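Long-range contact in PHB depolymerase (Penicillium funiculosum, PDB 2D80), which hydrolyses polyhydroxybutyrate, a microbial polyester, as a serine esterase with a circularly permuted alpha/beta hydrolase fold: residues L18-Y23 against H228-S233. Numbering follows the deposited sequence.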
# COMPACT_ATOMS: atom_id res chain seq x y z
N LEU A 18 -4.78 -0.73 0.14
CA LEU A 18 -5.98 -1.46 0.52
C LEU A 18 -5.82 -2.92 0.10
O LEU A 18 -5.18 -3.21 -0.92
CB LEU A 18 -7.19 -0.86 -0.19
CG LEU A 18 -8.54 -1.53 0.07
CD1 LEU A 18 -8.98 -1.26 1.52
CD2 LEU A 18 -9.57 -0.99 -0.91
N SER A 19 -6.40 -3.84 0.87
CA SER A 19 -6.53 -5.22 0.40
C SER A 19 -5.14 -5.82 0.16
O SER A 19 -4.28 -5.76 1.03
CB SER A 19 -7.36 -5.22 -0.89
OG SER A 19 -7.42 -6.51 -1.48
N SER A 20 -4.93 -6.41 -1.02
CA SER A 20 -3.62 -6.96 -1.32
C SER A 20 -2.58 -5.85 -1.38
O SER A 20 -1.39 -6.09 -1.21
CB SER A 20 -3.66 -7.71 -2.66
OG SER A 20 -3.99 -6.82 -3.71
N GLY A 21 -3.05 -4.62 -1.62
CA GLY A 21 -2.17 -3.46 -1.55
C GLY A 21 -1.79 -3.12 -0.12
O GLY A 21 -0.72 -2.58 0.14
N GLY A 22 -2.69 -3.42 0.82
CA GLY A 22 -2.34 -3.31 2.22
C GLY A 22 -1.30 -4.34 2.63
O GLY A 22 -0.30 -4.00 3.27
N TYR A 23 -1.52 -5.59 2.26
CA TYR A 23 -0.53 -6.63 2.47
C TYR A 23 0.82 -6.20 1.91
O TYR A 23 1.85 -6.33 2.58
CB TYR A 23 -0.97 -7.94 1.81
CG TYR A 23 -1.82 -8.83 2.69
CD1 TYR A 23 -1.25 -9.63 3.67
CD2 TYR A 23 -3.21 -8.87 2.52
CE1 TYR A 23 -2.04 -10.46 4.47
CE2 TYR A 23 -4.00 -9.69 3.31
CZ TYR A 23 -3.41 -10.48 4.28
OH TYR A 23 -4.19 -11.28 5.08
N HIS A 228 -3.30 0.25 -4.83
CA HIS A 228 -4.66 -0.22 -5.00
C HIS A 228 -4.80 -1.66 -4.50
O HIS A 228 -3.79 -2.37 -4.33
CB HIS A 228 -5.08 -0.12 -6.48
CG HIS A 228 -4.37 -1.09 -7.37
ND1 HIS A 228 -4.64 -2.44 -7.37
CD2 HIS A 228 -3.37 -0.91 -8.27
CE1 HIS A 228 -3.84 -3.06 -8.22
NE2 HIS A 228 -3.06 -2.15 -8.78
N GLY A 229 -6.03 -2.08 -4.26
CA GLY A 229 -6.27 -3.43 -3.80
C GLY A 229 -6.64 -4.36 -4.94
O GLY A 229 -6.54 -3.99 -6.11
N CYS A 230 -7.06 -5.57 -4.60
CA CYS A 230 -7.55 -6.50 -5.61
C CYS A 230 -8.76 -5.88 -6.30
O CYS A 230 -9.54 -5.15 -5.68
CB CYS A 230 -7.97 -7.83 -4.99
SG CYS A 230 -6.76 -8.86 -4.09
N LEU A 231 -8.92 -6.20 -7.58
CA LEU A 231 -10.01 -5.66 -8.38
C LEU A 231 -10.00 -4.13 -8.45
O LEU A 231 -11.00 -3.52 -8.82
CB LEU A 231 -11.36 -6.15 -7.85
CG LEU A 231 -11.56 -7.67 -7.95
CD1 LEU A 231 -12.89 -8.08 -7.33
CD2 LEU A 231 -11.53 -8.06 -9.42
N GLN A 232 -8.86 -3.52 -8.12
CA GLN A 232 -8.74 -2.07 -8.18
C GLN A 232 -7.63 -1.56 -9.11
O GLN A 232 -7.33 -0.36 -9.11
CB GLN A 232 -8.50 -1.49 -6.79
CG GLN A 232 -9.68 -1.64 -5.85
CD GLN A 232 -9.51 -0.80 -4.60
OE1 GLN A 232 -8.49 -0.91 -3.91
NE2 GLN A 232 -10.49 0.04 -4.31
N SER A 233 -7.01 -2.44 -9.88
CA SER A 233 -6.00 -2.00 -10.83
C SER A 233 -6.66 -1.13 -11.89
O SER A 233 -7.88 -1.14 -12.03
CB SER A 233 -5.32 -3.19 -11.51
OG SER A 233 -6.21 -3.82 -12.41
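S19, the active-site serine, takes a nearly straight hydrogen bond from the backbone of C230: N of C230 lies 3.3 Å from OG of S19, with 169° at the hydrogen. With OG of S19 anti to the backbone N (chi1 174°), the hydroxyl comes to lie against C230 N, a placement consistent with C230 N serving in the oxyanion hole, as in other alpha/beta hydrolases. The positive phi of S19 (62°) marks the strained strand-to-helix turn of a nucleophile elbow. S20 turns its OG between its own N and carbonyl carbon, where it packs 3.5 Å from SG of C230 but bonds to W285 N; that sulfur is disulfide-linked to C284. Backbones close up at the glycines, with CA of G229 3.1 Å from O of L18 and CA of G21 3.4 Å from O of H228. Q232 crosses L18 at about a right angle, OE1 meeting CD2 at 3.2 Å. The same OE1 accepts the N-H of G229 (N to OE1 2.7 Å) on a lone pair in its carbonyl plane, linking the two ends of the type II turn 229-232, while H228 ND1 and Q232 N grip G229 O from opposite faces. The contact lies where neighbouring parallel strands 13-18 and 221-227 end, between the start of helix 20-31 and the loop leading to helix 234-237.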